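Side-chain contacts in similar to hydroxylamine oxidoreductase (Kuenenia stuttgartiensis, PDB 6H5L), which probably acts as an oxidoreductase, carrying a set of heme c groups within a large reductase complex of an anammox bacterium: residues D131-T136 and R142-E147; S98-P103 and G151-Q156; L393-A398 and M449-S454. All blocks are in the same frame, centred on the assembly; numbering follows the deposited sequence.

Contact 1: D131-T136 and R142-E147; sequences DCHADT and RMPTGE. With HEC (heme c), chain D.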
loop_
_atom_site.group_PDB
_atom_site.type_symbol
_atom_site.label_atom_id
_atom_site.label_comp_id
_atom_site.label_asym_id
_atom_site.label_seq_id
_atom_site.Cartn_x
_atom_site.Cartn_y
_atom_site.Cartn_z
ATOM N N ASP A 131 -18.829 -34.594 -14.977
ATOM C CA ASP A 131 -20.069 -34.550 -14.206
ATOM C C ASP A 131 -21.237 -34.036 -15.043
ATOM O O ASP A 131 -22.374 -34.499 -14.880
ATOM C CB ASP A 131 -19.878 -33.680 -12.964
ATOM C CG ASP A 131 -18.833 -34.237 -12.013
ATOM O OD1 ASP A 131 -18.886 -35.445 -11.699
ATOM O OD2 ASP A 131 -17.949 -33.466 -11.582
ATOM N N CYS A 132 -20.978 -33.087 -15.944
ATOM C CA CYS A 132 -22.032 -32.476 -16.742
ATOM C C CYS A 132 -22.222 -33.115 -18.110
ATOM O O CYS A 132 -23.315 -33.004 -18.674
ATOM C CB CYS A 132 -21.748 -30.981 -16.947
ATOM S SG CYS A 132 -22.159 -29.910 -15.546
ATOM N N HIS A 133 -21.205 -33.785 -18.659
ATOM C CA HIS A 133 -21.258 -34.231 -20.044
ATOM C C HIS A 133 -21.189 -35.738 -20.243
ATOM O O HIS A 133 -21.638 -36.215 -21.290
ATOM C CB HIS A 133 -20.123 -33.591 -20.861
ATOM C CG HIS A 133 -20.305 -32.125 -21.106
ATOM N ND1 HIS A 133 -21.258 -31.626 -21.970
ATOM C CD2 HIS A 133 -19.648 -31.049 -20.610
ATOM C CE1 HIS A 133 -21.184 -30.308 -21.989
ATOM N NE2 HIS A 133 -20.215 -29.932 -21.173
ATOM N N ALA A 134 -20.648 -36.497 -19.293
ATOM C CA ALA A 134 -20.358 -37.912 -19.507
ATOM C C ALA A 134 -21.555 -38.757 -19.080
ATOM O O ALA A 134 -21.828 -38.906 -17.885
ATOM C CB ALA A 134 -19.099 -38.323 -18.751
ATOM N N ASP A 135 -22.271 -39.305 -20.057
ATOM C CA ASP A 135 -23.300 -40.301 -19.777
ATOM C C ASP A 135 -22.616 -41.617 -19.425
ATOM O O ASP A 135 -21.861 -42.168 -20.229
ATOM C CB ASP A 135 -24.225 -40.467 -20.982
ATOM C CG ASP A 135 -25.486 -41.260 -20.658
ATOM O OD1 ASP A 135 -25.438 -42.152 -19.785
ATOM O OD2 ASP A 135 -26.532 -40.992 -21.287
ATOM N N THR A 136 -22.875 -42.120 -18.221
ATOM C CA THR A 136 -22.150 -43.290 -17.735
ATOM C C THR A 136 -22.770 -44.592 -18.229
ATOM O O THR A 136 -22.043 -45.535 -18.568
ATOM C CB THR A 136 -22.079 -43.253 -16.205
ATOM O OG1 THR A 136 -20.934 -42.475 -15.813
ATOM C CG2 THR A 136 -21.963 -44.654 -15.621
ATOM N N ARG A 142 -22.911 -36.038 -23.606
ATOM C CA ARG A 142 -24.274 -35.550 -23.448
ATOM C C ARG A 142 -24.273 -34.034 -23.322
ATOM O O ARG A 142 -23.371 -33.452 -22.708
ATOM C CB ARG A 142 -24.938 -36.165 -22.207
ATOM C CG ARG A 142 -26.393 -35.774 -22.014
ATOM C CD ARG A 142 -26.739 -35.577 -20.543
ATOM N NE ARG A 142 -26.253 -36.668 -19.702
ATOM C CZ ARG A 142 -25.403 -36.514 -18.692
ATOM N NH1 ARG A 142 -24.949 -35.308 -18.382
ATOM N NH2 ARG A 142 -25.013 -37.563 -17.980
ATOM N N MET A 143 -25.287 -33.397 -23.921
ATOM C CA MET A 143 -25.575 -31.993 -23.672
ATOM C C MET A 143 -26.441 -31.911 -22.423
ATOM O O MET A 143 -27.596 -32.354 -22.428
ATOM C CB MET A 143 -26.261 -31.329 -24.868
ATOM C CG MET A 143 -25.321 -30.995 -26.016
ATOM S SD MET A 143 -24.006 -29.845 -25.567
ATOM C CE MET A 143 -22.565 -30.857 -25.883
ATOM N N PRO A 144 -25.921 -31.351 -21.334
ATOM C CA PRO A 144 -26.668 -31.358 -20.068
ATOM C C PRO A 144 -27.869 -30.424 -20.126
ATOM O O PRO A 144 -27.730 -29.204 -20.247
ATOM C CB PRO A 144 -25.626 -30.893 -19.042
ATOM C CG PRO A 144 -24.674 -30.091 -19.837
ATOM C CD PRO A 144 -24.605 -30.703 -21.202
ATOM N N THR A 145 -29.056 -31.013 -20.018
ATOM C CA THR A 145 -30.276 -30.241 -19.857
ATOM C C THR A 145 -30.414 -29.808 -18.402
ATOM O O THR A 145 -29.582 -30.127 -17.552
ATOM C CB THR A 145 -31.499 -31.044 -20.285
ATOM O OG1 THR A 145 -31.606 -32.210 -19.463
ATOM C CG2 THR A 145 -31.364 -31.465 -21.742
ATOM N N GLY A 146 -31.487 -29.072 -18.113
ATOM C CA GLY A 146 -31.775 -28.656 -16.756
ATOM C C GLY A 146 -31.991 -29.818 -15.810
ATOM O O GLY A 146 -31.836 -29.662 -14.592
ATOM N N GLU A 147 -32.339 -30.988 -16.346
ATOM C CA GLU A 147 -32.530 -32.179 -15.527
ATOM C C GLU A 147 -31.218 -32.669 -14.926
ATOM O O GLU A 147 -31.210 -33.187 -13.803
ATOM C CB GLU A 147 -33.188 -33.275 -16.364
ATOM C CG GLU A 147 -34.466 -32.814 -17.063
ATOM C CD GLU A 147 -35.190 -33.940 -17.771
ATOM O OE1 GLU A 147 -34.508 -34.893 -18.199
ATOM O OE2 GLU A 147 -36.435 -33.875 -17.894
HETATM FE FE HEC D . -19.758 -27.984 -21.187
HETATM C CHA HEC D . -21.833 -27.401 -23.835
HETATM C CHB HEC D . -17.141 -28.513 -23.401
HETATM C CHC HEC D . -17.691 -28.812 -18.595
HETATM C CHD HEC D . -22.370 -27.596 -18.954
HETATM N NA HEC D . -19.520 -27.940 -23.230
HETATM C C1A HEC D . -20.531 -27.722 -24.142
HETATM C C2A HEC D . -19.995 -27.870 -25.481
HETATM C C3A HEC D . -18.693 -28.188 -25.357
HETATM C C4A HEC D . -18.374 -28.231 -23.943
HETATM C CMA HEC D . -17.655 -28.463 -26.469
HETATM C CAA HEC D . -20.851 -27.709 -26.766
HETATM C CBA HEC D . -20.255 -26.763 -27.808
HETATM C CGA HEC D . -19.993 -25.397 -27.236
HETATM O O1A HEC D . -20.930 -24.794 -26.653
HETATM O O2A HEC D . -18.848 -24.902 -27.381
HETATM N NB HEC D . -17.797 -28.585 -21.036
HETATM C C1B HEC D . -16.876 -28.676 -22.061
HETATM C C2B HEC D . -15.581 -28.959 -21.476
HETATM C C3B HEC D . -15.733 -29.052 -20.151
HETATM C C4B HEC D . -17.129 -28.809 -19.850
HETATM C CMB HEC D . -14.275 -29.149 -22.276
HETATM C CAB HEC D . -14.639 -29.339 -19.099
HETATM C CBB HEC D . -13.682 -28.133 -18.966
HETATM N NC HEC D . -19.994 -28.164 -19.160
HETATM C C1C HEC D . -19.000 -28.533 -18.276
HETATM C C2C HEC D . -19.527 -28.434 -16.931
HETATM C C3C HEC D . -20.849 -28.236 -17.033
HETATM C C4C HEC D . -21.152 -27.973 -18.431
HETATM C CMC HEC D . -18.776 -28.940 -15.679
HETATM C CAC HEC D . -21.859 -28.159 -15.863
HETATM C CBC HEC D . -21.556 -26.984 -14.912
HETATM N ND HEC D . -21.794 -27.620 -21.362
HETATM C C1D HEC D . -22.647 -27.368 -20.287
HETATM C C2D HEC D . -23.887 -26.828 -20.802
HETATM C C3D HEC D . -23.707 -26.768 -22.320
HETATM C C4D HEC D . -22.385 -27.282 -22.578
HETATM C CMD HEC D . -25.138 -26.391 -20.012
HETATM C CAD HEC D . -24.734 -26.276 -23.358
HETATM C CBD HEC D . -25.779 -27.370 -23.531
HETATM C CGD HEC D . -26.652 -27.050 -24.711
HETATM O O1D HEC D . -26.552 -25.916 -25.247
HETATM O O2D HEC D . -27.445 -27.939 -25.111
#

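Contact 2: S98-P103 and G151-Q156; sequences SGHKHP and GCHRQQ. With HEC (heme c), chain E.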
loop_
_atom_site.group_PDB
_atom_site.type_symbol
_atom_site.label_atom_id
_atom_site.label_comp_id
_atom_site.label_asym_id
_atom_site.label_seq_id
_atom_site.Cartn_x
_atom_site.Cartn_y
_atom_site.Cartn_z
ATOM N N SER A 98 -14.640 -20.799 -12.825
ATOM C CA SER A 98 -15.995 -20.877 -12.303
ATOM C C SER A 98 -16.009 -21.451 -10.890
ATOM O O SER A 98 -15.025 -22.009 -10.399
ATOM C CB SER A 98 -16.869 -21.730 -13.220
ATOM O OG SER A 98 -16.430 -23.077 -13.224
ATOM N N GLY A 99 -17.161 -21.307 -10.230
ATOM C CA GLY A 99 -17.358 -21.916 -8.929
ATOM C C GLY A 99 -17.416 -23.428 -8.966
ATOM O O GLY A 99 -17.299 -24.068 -7.918
ATOM N N HIS A 100 -17.597 -24.014 -10.150
ATOM C CA HIS A 100 -17.591 -25.468 -10.256
ATOM C C HIS A 100 -16.182 -26.032 -10.118
ATOM O O HIS A 100 -16.008 -27.147 -9.612
ATOM C CB HIS A 100 -18.224 -25.892 -11.580
ATOM C CG HIS A 100 -19.712 -25.719 -11.616
ATOM N ND1 HIS A 100 -20.342 -24.844 -12.474
ATOM C CD2 HIS A 100 -20.693 -26.305 -10.890
ATOM C CE1 HIS A 100 -21.647 -24.901 -12.278
ATOM N NE2 HIS A 100 -21.887 -25.782 -11.323
ATOM N N LYS A 101 -15.169 -25.278 -10.552
ATOM C CA LYS A 101 -13.784 -25.690 -10.353
ATOM C C LYS A 101 -13.318 -25.412 -8.929
ATOM O O LYS A 101 -12.570 -26.206 -8.350
ATOM C CB LYS A 101 -12.878 -24.977 -11.359
ATOM C CG LYS A 101 -11.388 -25.107 -11.084
ATOM C CD LYS A 101 -10.857 -26.482 -11.460
ATOM C CE LYS A 101 -9.344 -26.540 -11.304
ATOM N NZ LYS A 101 -8.773 -27.830 -11.785
ATOM N N HIS A 102 -13.759 -24.295 -8.346
ATOM C CA HIS A 102 -13.379 -23.893 -6.994
ATOM C C HIS A 102 -14.641 -23.720 -6.151
ATOM O O HIS A 102 -15.038 -22.594 -5.828
ATOM C CB HIS A 102 -12.554 -22.607 -7.017
ATOM C CG HIS A 102 -11.363 -22.670 -7.926
ATOM N ND1 HIS A 102 -10.269 -23.469 -7.667
ATOM C CD2 HIS A 102 -11.092 -22.031 -9.090
ATOM C CE1 HIS A 102 -9.378 -23.322 -8.631
ATOM N NE2 HIS A 102 -9.853 -22.455 -9.507
ATOM N N PRO A 103 -15.290 -24.823 -5.768
ATOM C CA PRO A 103 -16.560 -24.738 -5.036
ATOM C C PRO A 103 -16.419 -24.542 -3.536
ATOM O O PRO A 103 -17.436 -24.356 -2.859
ATOM C CB PRO A 103 -17.204 -26.099 -5.345
ATOM C CG PRO A 103 -16.034 -27.022 -5.445
ATOM C CD PRO A 103 -14.888 -26.221 -6.016
ATOM N N GLY A 151 -30.035 -32.220 -10.742
ATOM C CA GLY A 151 -29.525 -33.293 -9.904
ATOM C C GLY A 151 -28.743 -32.783 -8.709
ATOM O O GLY A 151 -28.778 -33.385 -7.632
ATOM N N CYS A 152 -28.027 -31.673 -8.881
ATOM C CA CYS A 152 -27.319 -31.009 -7.794
ATOM C C CYS A 152 -28.052 -29.780 -7.275
ATOM O O CYS A 152 -28.112 -29.569 -6.060
ATOM C CB CYS A 152 -25.910 -30.606 -8.245
ATOM S SG CYS A 152 -24.751 -31.973 -8.547
ATOM N N HIS A 153 -28.601 -28.959 -8.169
ATOM C CA HIS A 153 -29.322 -27.748 -7.783
ATOM C C HIS A 153 -30.826 -28.009 -7.827
ATOM O O HIS A 153 -31.553 -27.521 -8.693
ATOM C CB HIS A 153 -28.928 -26.589 -8.692
ATOM C CG HIS A 153 -27.450 -26.373 -8.786
ATOM N ND1 HIS A 153 -26.665 -26.126 -7.681
ATOM C CD2 HIS A 153 -26.615 -26.353 -9.853
ATOM C CE1 HIS A 153 -25.410 -25.967 -8.061
ATOM N NE2 HIS A 153 -25.353 -26.101 -9.374
ATOM N N ARG A 154 -31.287 -28.799 -6.856
ATOM C CA ARG A 154 -32.681 -29.225 -6.864
ATOM C C ARG A 154 -33.622 -28.077 -6.517
ATOM O O ARG A 154 -34.731 -27.997 -7.057
ATOM C CB ARG A 154 -32.881 -30.397 -5.905
ATOM C CG ARG A 154 -34.216 -31.094 -6.090
ATOM C CD ARG A 154 -34.471 -31.363 -7.564
ATOM N NE ARG A 154 -35.824 -31.844 -7.825
ATOM C CZ ARG A 154 -36.142 -33.122 -8.002
ATOM N NH1 ARG A 154 -35.201 -34.056 -7.940
ATOM N NH2 ARG A 154 -37.400 -33.467 -8.242
ATOM N N GLN A 155 -33.205 -27.183 -5.617
ATOM C CA GLN A 155 -34.070 -26.070 -5.243
ATOM C C GLN A 155 -34.276 -25.110 -6.410
ATOM O O GLN A 155 -35.400 -24.659 -6.658
ATOM C CB GLN A 155 -33.494 -25.328 -4.036
ATOM C CG GLN A 155 -34.326 -24.128 -3.619
ATOM C CD GLN A 155 -33.666 -23.299 -2.537
ATOM O OE1 GLN A 155 -32.788 -23.774 -1.820
ATOM N NE2 GLN A 155 -34.087 -22.046 -2.418
ATOM N N GLN A 156 -33.205 -24.788 -7.140
ATOM C CA GLN A 156 -33.339 -23.895 -8.287
ATOM C C GLN A 156 -34.148 -24.542 -9.405
ATOM O O GLN A 156 -34.935 -23.866 -10.077
ATOM C CB GLN A 156 -31.960 -23.479 -8.800
ATOM C CG GLN A 156 -31.255 -22.427 -7.953
ATOM C CD GLN A 156 -30.617 -23.001 -6.702
ATOM O OE1 GLN A 156 -30.738 -24.192 -6.418
ATOM N NE2 GLN A 156 -29.930 -22.151 -5.946
HETATM FE FE HEC E . -23.685 -25.981 -10.469
HETATM C CHA HEC E . -22.097 -23.614 -8.596
HETATM C CHB HEC E . -25.281 -23.510 -12.247
HETATM C CHC HEC E . -24.992 -28.339 -12.605
HETATM C CHD HEC E . -22.780 -28.462 -8.290
HETATM N NA HEC E . -23.671 -23.931 -10.443
HETATM C C1A HEC E . -22.973 -23.141 -9.551
HETATM C C2A HEC E . -23.337 -21.756 -9.803
HETATM C C3A HEC E . -24.213 -21.739 -10.812
HETATM C C4A HEC E . -24.444 -23.103 -11.233
HETATM C CMA HEC E . -24.875 -20.486 -11.425
HETATM C CAA HEC E . -22.808 -20.505 -9.065
HETATM C CBA HEC E . -21.298 -20.391 -9.260
HETATM C CGA HEC E . -20.850 -18.967 -9.057
HETATM O O1A HEC E . -21.727 -18.074 -8.929
HETATM O O2A HEC E . -19.617 -18.720 -9.030
HETATM N NB HEC E . -24.985 -25.940 -12.074
HETATM C C1B HEC E . -25.365 -24.793 -12.741
HETATM C C2B HEC E . -25.856 -25.174 -14.049
HETATM C C3B HEC E . -25.787 -26.507 -14.144
HETATM C C4B HEC E . -25.230 -27.016 -12.907
HETATM C CMB HEC E . -26.395 -24.185 -15.105
HETATM C CAB HEC E . -26.199 -27.381 -15.347
HETATM C CBB HEC E . -25.232 -27.163 -16.529
HETATM N NC HEC E . -23.895 -28.013 -10.435
HETATM C C1C HEC E . -24.388 -28.805 -11.455
HETATM C C2C HEC E . -23.986 -30.177 -11.198
HETATM C C3C HEC E . -23.561 -30.219 -9.926
HETATM C C4C HEC E . -23.373 -28.853 -9.472
HETATM C CMC HEC E . -24.564 -31.386 -11.974
HETATM C CAC HEC E . -23.117 -31.474 -9.134
HETATM C CBC HEC E . -21.724 -31.947 -9.603
HETATM N ND HEC E . -22.583 -26.034 -8.721
HETATM C C1D HEC E . -22.379 -27.183 -7.960
HETATM C C2D HEC E . -21.674 -26.815 -6.755
HETATM C C3D HEC E . -21.459 -25.298 -6.848
HETATM C C4D HEC E . -22.058 -24.901 -8.103
HETATM C CMD HEC E . -21.230 -27.754 -5.614
HETATM C CAD HEC E . -20.754 -24.390 -5.816
HETATM C CBD HEC E . -21.723 -24.028 -4.693
HETATM C CGD HEC E . -22.892 -23.251 -5.240
HETATM O O1D HEC E . -23.984 -23.850 -5.415
HETATM O O2D HEC E . -22.730 -22.032 -5.505
#

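Contact 3: L393-A398 and M449-S454; sequences LYPDAA and MQDNPS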
loop_
_atom_site.group_PDB
_atom_site.type_symbol
_atom_site.label_atom_id
_atom_site.label_comp_id
_atom_site.label_asym_id
_atom_site.label_seq_id
_atom_site.Cartn_x
_atom_site.Cartn_y
_atom_site.Cartn_z
ATOM N N LEU A 393 -62.729 -7.655 -48.723
ATOM C CA LEU A 393 -61.363 -8.158 -48.702
ATOM C C LEU A 393 -60.980 -8.682 -50.082
ATOM O O LEU A 393 -61.685 -9.515 -50.659
ATOM C CB LEU A 393 -61.230 -9.261 -47.655
ATOM C CG LEU A 393 -59.832 -9.639 -47.171
ATOM C CD1 LEU A 393 -59.255 -8.547 -46.286
ATOM C CD2 LEU A 393 -59.897 -10.959 -46.431
ATOM N N TYR A 394 -59.865 -8.188 -50.619
ATOM C CA TYR A 394 -59.423 -8.556 -51.961
ATOM C C TYR A 394 -57.969 -9.004 -51.912
ATOM O O TYR A 394 -57.095 -8.218 -51.494
ATOM C CB TYR A 394 -59.601 -7.392 -52.937
ATOM C CG TYR A 394 -59.205 -7.727 -54.358
ATOM C CD1 TYR A 394 -60.073 -8.410 -55.201
ATOM C CD2 TYR A 394 -57.963 -7.360 -54.857
ATOM C CE1 TYR A 394 -59.713 -8.719 -56.502
ATOM C CE2 TYR A 394 -57.594 -7.664 -56.155
ATOM C CZ TYR A 394 -58.472 -8.342 -56.972
ATOM O OH TYR A 394 -58.106 -8.645 -58.263
ATOM N N PRO A 395 -57.651 -10.245 -52.323
ATOM C CA PRO A 395 -58.625 -11.263 -52.735
ATOM C C PRO A 395 -59.382 -11.844 -51.545
ATOM O O PRO A 395 -58.909 -11.734 -50.414
ATOM C CB PRO A 395 -57.754 -12.338 -53.402
ATOM C CG PRO A 395 -56.441 -11.670 -53.682
ATOM C CD PRO A 395 -56.270 -10.683 -52.575
ATOM N N ASP A 396 -60.539 -12.450 -51.797
ATOM C CA ASP A 396 -61.331 -12.998 -50.709
ATOM C C ASP A 396 -60.741 -14.324 -50.234
ATOM O O ASP A 396 -59.791 -14.859 -50.814
ATOM C CB ASP A 396 -62.792 -13.170 -51.133
ATOM C CG ASP A 396 -62.952 -13.989 -52.403
ATOM O OD1 ASP A 396 -61.985 -14.654 -52.829
ATOM O OD2 ASP A 396 -64.056 -13.959 -52.983
ATOM N N ALA A 397 -61.321 -14.856 -49.155
ATOM C CA ALA A 397 -60.825 -16.099 -48.574
ATOM C C ALA A 397 -60.894 -17.265 -49.549
ATOM O O ALA A 397 -60.160 -18.245 -49.379
ATOM C CB ALA A 397 -61.610 -16.431 -47.303
ATOM N N ALA A 398 -61.754 -17.181 -50.565
ATOM C CA ALA A 398 -61.865 -18.258 -51.540
ATOM C C ALA A 398 -60.702 -18.271 -52.524
ATOM O O ALA A 398 -60.290 -19.345 -52.974
ATOM C CB ALA A 398 -63.191 -18.146 -52.295
ATOM N N MET A 449 -48.183 -16.097 -47.124
ATOM C CA MET A 449 -48.644 -17.103 -48.062
ATOM C C MET A 449 -49.256 -16.409 -49.278
ATOM O O MET A 449 -49.144 -15.191 -49.445
ATOM C CB MET A 449 -49.618 -18.053 -47.363
ATOM C CG MET A 449 -48.969 -18.861 -46.249
ATOM S SD MET A 449 -50.140 -19.887 -45.349
ATOM C CE MET A 449 -51.238 -18.624 -44.712
ATOM N N GLN A 450 -49.907 -17.183 -50.142
ATOM C CA GLN A 450 -50.428 -16.651 -51.400
ATOM C C GLN A 450 -51.585 -15.706 -51.096
ATOM O O GLN A 450 -52.715 -16.140 -50.863
ATOM C CB GLN A 450 -50.868 -17.787 -52.315
ATOM C CG GLN A 450 -50.924 -17.417 -53.784
ATOM C CD GLN A 450 -49.547 -17.197 -54.376
ATOM O OE1 GLN A 450 -49.083 -16.063 -54.491
ATOM N NE2 GLN A 450 -48.886 -18.285 -54.757
ATOM N N ASP A 451 -51.295 -14.402 -51.099
ATOM C CA ASP A 451 -52.281 -13.355 -50.823
ATOM C C ASP A 451 -52.947 -13.542 -49.461
ATOM O O ASP A 451 -54.122 -13.209 -49.279
ATOM C CB ASP A 451 -53.331 -13.275 -51.935
ATOM C CG ASP A 451 -52.743 -12.813 -53.257
ATOM O OD1 ASP A 451 -51.954 -11.842 -53.252
ATOM O OD2 ASP A 451 -53.061 -13.423 -54.301
ATOM N N ASN A 452 -52.200 -14.071 -48.495
ATOM C CA ASN A 452 -52.699 -14.283 -47.142
ATOM C C ASN A 452 -51.545 -14.134 -46.157
ATOM O O ASN A 452 -50.614 -14.951 -46.167
ATOM C CB ASN A 452 -53.354 -15.662 -47.018
ATOM C CG ASN A 452 -53.995 -15.892 -45.659
ATOM O OD1 ASN A 452 -54.052 -14.992 -44.820
ATOM N ND2 ASN A 452 -54.493 -17.102 -45.442
ATOM N N PRO A 453 -51.564 -13.113 -45.286
ATOM C CA PRO A 453 -52.640 -12.128 -45.124
ATOM C C PRO A 453 -52.670 -11.043 -46.193
ATOM O O PRO A 453 -51.822 -11.016 -47.087
ATOM C CB PRO A 453 -52.327 -11.508 -43.763
ATOM C CG PRO A 453 -50.845 -11.559 -43.695
ATOM C CD PRO A 453 -50.470 -12.877 -44.328
ATOM N N SER A 454 -53.656 -10.156 -46.087
ATOM C CA SER A 454 -53.751 -8.988 -46.944
ATOM C C SER A 454 -52.939 -7.843 -46.342
ATOM O O SER A 454 -52.296 -7.982 -45.298
ATOM C CB SER A 454 -55.212 -8.585 -47.145
ATOM O OG SER A 454 -55.834 -8.278 -45.909
#

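Contact 1: D131-T136 and R142-E147
His133 and Arg142 bring the two backbones closest, with CA atoms 4.7 Å apart; the chains then diverge slightly, and the CA atoms of Cys132 and Pro144 stand 5.8 Å apart. Arg142 N donates to His133 O over 2.6 Å with a bent N-H...O angle of 133°, just beyond the two-stranded antiparallel ribbon of 134-135 and 140-141. The same arginine returns a bond through its carbonyl: His133 ND1, at the ring nitrogen away from the metal, reaches Arg142 O at 2.9 Å and 154°, approaching nearly along the C=O axis and close to its own ring plane. With this bond on ND1 and NE2 bound to the iron, 2.0 Å from FE, both ring nitrogens are engaged, which fixes the rotation of the imidazole. Residues 131-133 end a CxxCH heme c motif: Cys132 SG carries the thioether to CAC, His133 is an axial ligand, and His216 is the other. Pro144 touches both ring and heme, its CD 3.5 Å from His133 CE1 and its CG 3.4 Å from heme C1D, while Met143 bends at chi2 and chi3 to lay SD beside the propionate-bearing rim. Arg142 holds CG anti to its N (chi1 -176°) and folds its guanidinium back, one face over His133 C and its edge turned to the carbonyls closing helix 129-133; NH1 is 2.8 Å from Cys132 O, at an angle too poor for a hydrogen bond. With an alanine here the backbone bonds could remain, but those helix-end carbonyls would probably lose the positive group beside them and His133 C its flat cover. Thr145 weakly caps helix 146-152 through OG1.

Contact 2: S98-P103 and G151-Q156
His100 and His153 bind one heme iron from opposite faces, their NE2 atoms 4.0 Å apart. Each NE2 is 2.0 Å from FE, and the two lie in an almost straight line through the metal. The rings are not coplanar: measured from their atoms, they are twisted about this line by roughly 50°. The His153 plane runs close to the heme nitrogen NB, whereas that of His100 points its edge at the meso carbon CHD and has CHA over one face. In both histidines CG is anti to the carbonyl carbon (chi1 -73° in His100), which sets the ring beside its own backbone N, with NE2 toward the iron; no direct bond joins the segments. Phe218 also meets the His100 ring, the planes nearly perpendicular, and Ile116 of helix 107-120 touches both Cys152 and His153. Cys152 SG is bonded to heme CAC at 1.8 Å, on the His153 side. Cysteine and histidine thus come from the end of one CxxCH motif, and His100 from a loop some fifty residues earlier, the bis-histidine coordination found in multi-heme c-type cytochromes.

Contact 3: L393-A398 and M449-S454
Ser454 OG lies 3.5 Å from Leu393 CD1 and makes its hydrogen bond to Glu457 OE1, one turn into the helix that follows. The serine hydroxyl therefore faces a methyl group on one flank while its polar need is met within its own helix. Leu393 keeps CG anti to the backbone N (chi1 -162°), and this carries the CD1 branch across to the serine. The second meeting point is Pro395 with Asp451, whose side chains cross at about a right angle: Pro395 CG is 3.9 Å from Asp451 OD2, and CD lies 4.0 Å from Asp451 CB. The CG-CD edge of the ring thus lies across the aspartate, touching CB and the carboxylate. No hydrogen bond joins the segments; the closest pairs are van der Waals contacts, and 170 Å² is buried. Asp451 is presented by a type II beta turn from Met449 to Asn452, closed by a weak Asn452 N to Met449 O bond; Met449 N also donates to Asn452 O over 2.9 Å. The second subunit continues the surface: its Gln499 OE1 accepts from Asp451 N, and its Arg507 makes a cation-pi contact with Tyr394. The arrangement is a loop-to-loop contact at a subunit interface, with a cis proline in each loop and a serine at the N-cap of helix 455-476.

In the fold
From the N terminus, the loop after helix 89-97 opens contact 2. Helix 107-120 follows, and then helix 129-133, from which contact 1 closes a short hairpin onto 142-147; the end of helix 146-152 belongs to 151-156, where contact 2 closes. Contact 1 is therefore nested inside the larger loop of contact 2, their centres 14 Å apart; it ties helix 129-133 and its heme to the loop leading into helix 146-152, whose end carries the cysteine of the heme in contact 2. Contact 3 follows in series, linking the loops after helix 356-389 and before helix 455-476, on the opposite side of the chain's centre, about 49 and 54 Å from contacts 1 and 2, centre to centre.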